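Local atomic coordinates of transcriptional regulator, LysR family (Vibrio cholerae, PDB entry 3SZP), a protein that probably binds specific DNA sequences as a LysR-type regulator and activates virulence genes in Vibrio cholerae. Residues Met1-Val12 against Ile32-Leu43. Residues are numbered along the deposited sequence; the frame is centred on the assembly and turned at random.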
# COMPACT_ATOMS: atom_id res chain seq x y z
N MET A 1 14.04 21.41 17.52
CA MET A 1 13.98 21.06 16.11
C MET A 1 15.36 21.12 15.46
O MET A 1 16.01 22.15 15.47
CB MET A 1 13.03 22.00 15.35
CG MET A 1 12.61 21.47 13.98
SD MET A 1 12.68 22.68 12.63
CE MET A 1 14.45 22.98 12.56
N LYS A 2 15.78 20.00 14.89
CA LYS A 2 17.06 19.92 14.22
C LYS A 2 16.96 20.28 12.74
O LYS A 2 16.18 19.68 11.99
CB LYS A 2 17.64 18.52 14.40
CG LYS A 2 17.60 18.10 15.86
CD LYS A 2 18.76 17.20 16.22
CE LYS A 2 18.65 16.70 17.66
NZ LYS A 2 18.69 17.82 18.62
N LEU A 3 17.73 21.27 12.32
CA LEU A 3 17.73 21.70 10.93
C LEU A 3 18.15 20.56 10.00
O LEU A 3 17.71 20.49 8.85
CB LEU A 3 18.65 22.92 10.77
CG LEU A 3 18.25 24.20 11.50
CD1 LEU A 3 19.36 25.22 11.45
CD2 LEU A 3 17.01 24.80 10.87
N ASP A 4 18.99 19.65 10.49
CA ASP A 4 19.40 18.51 9.67
C ASP A 4 18.24 17.55 9.42
O ASP A 4 18.15 16.94 8.35
CB ASP A 4 20.58 17.77 10.29
CG ASP A 4 21.89 18.49 10.06
OD1 ASP A 4 22.11 18.94 8.91
OD2 ASP A 4 22.68 18.62 11.02
N ASP A 5 17.34 17.41 10.40
CA ASP A 5 16.16 16.57 10.20
C ASP A 5 15.20 17.22 9.21
O ASP A 5 14.64 16.55 8.33
CB ASP A 5 15.47 16.27 11.53
CG ASP A 5 16.33 15.41 12.47
OD1 ASP A 5 17.32 14.80 12.02
OD2 ASP A 5 16.01 15.34 13.66
N LEU A 6 15.04 18.54 9.35
CA LEU A 6 14.26 19.34 8.41
C LEU A 6 14.85 19.20 7.02
O LEU A 6 14.13 19.01 6.04
CB LEU A 6 14.26 20.81 8.84
CG LEU A 6 13.46 21.76 7.95
CD1 LEU A 6 11.98 21.35 7.91
CD2 LEU A 6 13.60 23.20 8.44
N ASN A 7 16.18 19.30 6.93
CA ASN A 7 16.86 19.10 5.66
C ASN A 7 16.66 17.71 5.12
O ASN A 7 16.53 17.52 3.91
CB ASN A 7 18.37 19.33 5.79
CG ASN A 7 19.05 19.43 4.44
OD1 ASN A 7 18.55 20.11 3.54
ND2 ASN A 7 20.17 18.74 4.28
N LEU A 8 16.67 16.73 6.02
CA LEU A 8 16.50 15.33 5.63
C LEU A 8 15.08 15.15 5.09
O LEU A 8 14.87 14.43 4.12
CB LEU A 8 16.72 14.38 6.81
CG LEU A 8 16.38 12.91 6.44
CD1 LEU A 8 17.31 12.44 5.32
CD2 LEU A 8 16.47 11.96 7.64
N PHE A 9 14.13 15.82 5.72
CA PHE A 9 12.74 15.80 5.27
C PHE A 9 12.66 16.34 3.85
O PHE A 9 12.05 15.73 2.98
CB PHE A 9 11.87 16.64 6.22
CG PHE A 9 10.60 17.15 5.60
CD1 PHE A 9 9.53 16.29 5.34
CD2 PHE A 9 10.45 18.50 5.29
CE1 PHE A 9 8.34 16.77 4.80
CE2 PHE A 9 9.25 18.98 4.76
CZ PHE A 9 8.20 18.11 4.50
N ARG A 10 13.30 17.48 3.61
CA ARG A 10 13.38 18.01 2.26
C ARG A 10 13.91 16.99 1.25
O ARG A 10 13.37 16.85 0.15
CB ARG A 10 14.25 19.27 2.22
CG ARG A 10 14.50 19.80 0.82
CD ARG A 10 15.45 21.00 0.82
NE ARG A 10 16.82 20.64 1.19
CZ ARG A 10 17.81 20.43 0.31
NH1 ARG A 10 17.59 20.52 -0.99
NH2 ARG A 10 19.03 20.12 0.74
N LEU A 11 14.98 16.27 1.62
CA LEU A 11 15.61 15.32 0.70
C LEU A 11 14.69 14.13 0.43
O LEU A 11 14.67 13.59 -0.68
CB LEU A 11 16.95 14.81 1.25
CG LEU A 11 18.12 15.77 1.45
CD1 LEU A 11 19.35 15.00 1.94
CD2 LEU A 11 18.43 16.54 0.18
N VAL A 12 13.97 13.72 1.46
CA VAL A 12 13.01 12.63 1.31
C VAL A 12 11.95 13.00 0.28
O VAL A 12 11.59 12.20 -0.57
CB VAL A 12 12.36 12.28 2.66
CG1 VAL A 12 11.08 11.48 2.44
CG2 VAL A 12 13.37 11.51 3.56
N ILE A 32 16.43 7.06 9.06
CA ILE A 32 15.63 8.08 8.39
C ILE A 32 14.24 8.17 9.02
O ILE A 32 13.73 9.27 9.27
CB ILE A 32 15.45 7.82 6.88
CG1 ILE A 32 16.79 7.93 6.15
CG2 ILE A 32 14.40 8.80 6.28
CD1 ILE A 32 16.67 7.72 4.62
N THR A 33 13.62 7.02 9.25
CA THR A 33 12.30 6.97 9.84
C THR A 33 12.31 7.60 11.22
O THR A 33 11.40 8.34 11.60
CB THR A 33 11.82 5.53 9.98
OG1 THR A 33 11.63 4.97 8.68
CG2 THR A 33 10.49 5.49 10.74
N ARG A 34 13.35 7.27 11.98
CA ARG A 34 13.49 7.74 13.34
C ARG A 34 13.63 9.25 13.38
O ARG A 34 13.07 9.92 14.23
CB ARG A 34 14.72 7.08 13.96
CG ARG A 34 14.80 7.14 15.47
CD ARG A 34 15.75 6.03 15.99
NE ARG A 34 17.13 6.20 15.54
CZ ARG A 34 17.89 5.23 15.04
NH1 ARG A 34 17.40 3.99 14.91
NH2 ARG A 34 19.15 5.47 14.67
N ARG A 35 14.40 9.77 12.42
CA ARG A 35 14.73 11.18 12.40
C ARG A 35 13.56 12.02 11.90
O ARG A 35 13.36 13.13 12.37
CB ARG A 35 16.03 11.44 11.61
CG ARG A 35 17.30 10.94 12.34
CD ARG A 35 18.58 11.23 11.57
NE ARG A 35 18.60 12.62 11.12
CZ ARG A 35 19.37 13.09 10.15
NH1 ARG A 35 20.21 12.29 9.50
NH2 ARG A 35 19.27 14.37 9.80
N ILE A 36 12.76 11.47 10.98
CA ILE A 36 11.55 12.16 10.57
C ILE A 36 10.55 12.20 11.73
O ILE A 36 9.90 13.20 11.96
CB ILE A 36 10.89 11.49 9.36
CG1 ILE A 36 11.82 11.54 8.14
CG2 ILE A 36 9.58 12.18 9.03
CD1 ILE A 36 11.99 12.93 7.60
N GLN A 37 10.43 11.08 12.44
CA GLN A 37 9.60 11.04 13.63
C GLN A 37 10.01 12.12 14.62
O GLN A 37 9.16 12.81 15.18
CB GLN A 37 9.68 9.69 14.33
CG GLN A 37 8.81 9.64 15.58
CD GLN A 37 7.32 9.66 15.26
OE1 GLN A 37 6.65 10.69 15.41
NE2 GLN A 37 6.80 8.53 14.80
N ALA A 38 11.32 12.24 14.84
CA ALA A 38 11.83 13.21 15.79
C ALA A 38 11.47 14.61 15.32
O ALA A 38 11.09 15.44 16.13
CB ALA A 38 13.35 13.07 15.95
N LEU A 39 11.61 14.87 14.03
CA LEU A 39 11.23 16.18 13.49
C LEU A 39 9.75 16.48 13.80
O LEU A 39 9.42 17.52 14.36
CB LEU A 39 11.49 16.22 11.99
CG LEU A 39 11.00 17.46 11.22
CD1 LEU A 39 11.63 18.72 11.78
CD2 LEU A 39 11.29 17.32 9.72
N GLU A 40 8.87 15.54 13.46
CA GLU A 40 7.44 15.67 13.71
C GLU A 40 7.12 15.88 15.19
O GLU A 40 6.32 16.75 15.53
CB GLU A 40 6.67 14.47 13.13
CG GLU A 40 6.79 14.39 11.60
CD GLU A 40 5.96 13.27 10.99
OE1 GLU A 40 5.68 12.28 11.69
OE2 GLU A 40 5.58 13.38 9.80
N ASP A 41 7.75 15.09 16.06
CA ASP A 41 7.63 15.24 17.51
C ASP A 41 8.07 16.62 17.98
O ASP A 41 7.46 17.19 18.89
CB ASP A 41 8.46 14.17 18.26
CG ASP A 41 7.82 12.79 18.22
OD1 ASP A 41 6.61 12.69 17.93
OD2 ASP A 41 8.52 11.79 18.47
N SER A 42 9.11 17.19 17.36
CA SER A 42 9.55 18.52 17.79
C SER A 42 8.59 19.63 17.35
O SER A 42 8.50 20.66 18.00
CB SER A 42 10.97 18.83 17.32
OG SER A 42 10.98 19.32 16.00
N LEU A 43 7.89 19.42 16.23
CA LEU A 43 6.94 20.41 15.72
C LEU A 43 5.52 20.13 16.22
O LEU A 43 4.63 20.96 16.05
CB LEU A 43 6.92 20.38 14.19
CG LEU A 43 8.26 20.59 13.48
CD1 LEU A 43 8.13 20.33 11.99
CD2 LEU A 43 8.77 22.01 13.71
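Met-1 lays its CG methylene over the C-terminal end of helix 29-43, 3.7 Å from Leu-39 CD1 and close to Leu-43 CD2. A long, flexible thioether chain suits this margin. Beside it, the Ser-42 hydroxyl turns back onto its own helix and donates to Leu-39 O, so its proton is already used where it lies against Met-1.

Asp-5 makes the polar link. Arg-35 grips it side-on, and both nitrogens converge on one oxygen: NE lies 2.7 Å and NH2 3.0 Å from Asp-5 OD1. That oxygen lies in the guanidinium plane, while the carboxylate plane is turned 44° against it. The bend in the arginine chain at chi3 (49°) swings the guanidinium across Asp-5, and Leu-8 CD2 covers one face, 4.0 Å above its centre. The same methyl also touches Ile-32 CG2, so an apolar side chain here begins the hydrophobic row.

Farther along, Phe-9 CB meets Leu-39 CD2 at 3.6 Å and Ile-36 CD1 at 4.0 Å; a large aromatic can pack here and still reach Phe-64 and Leu-48. Compact, beta-branched Val-12 and Ile-32 meet methyl to methyl through their CG2 atoms, with Tyr-18 touching both. The axes of 3-12 and 32-43 approach to 9.1 Å and cross at -117°, packing the first and third helices of the winged helix-turn-helix domain of LysR-type regulators, where the third is the recognition helix.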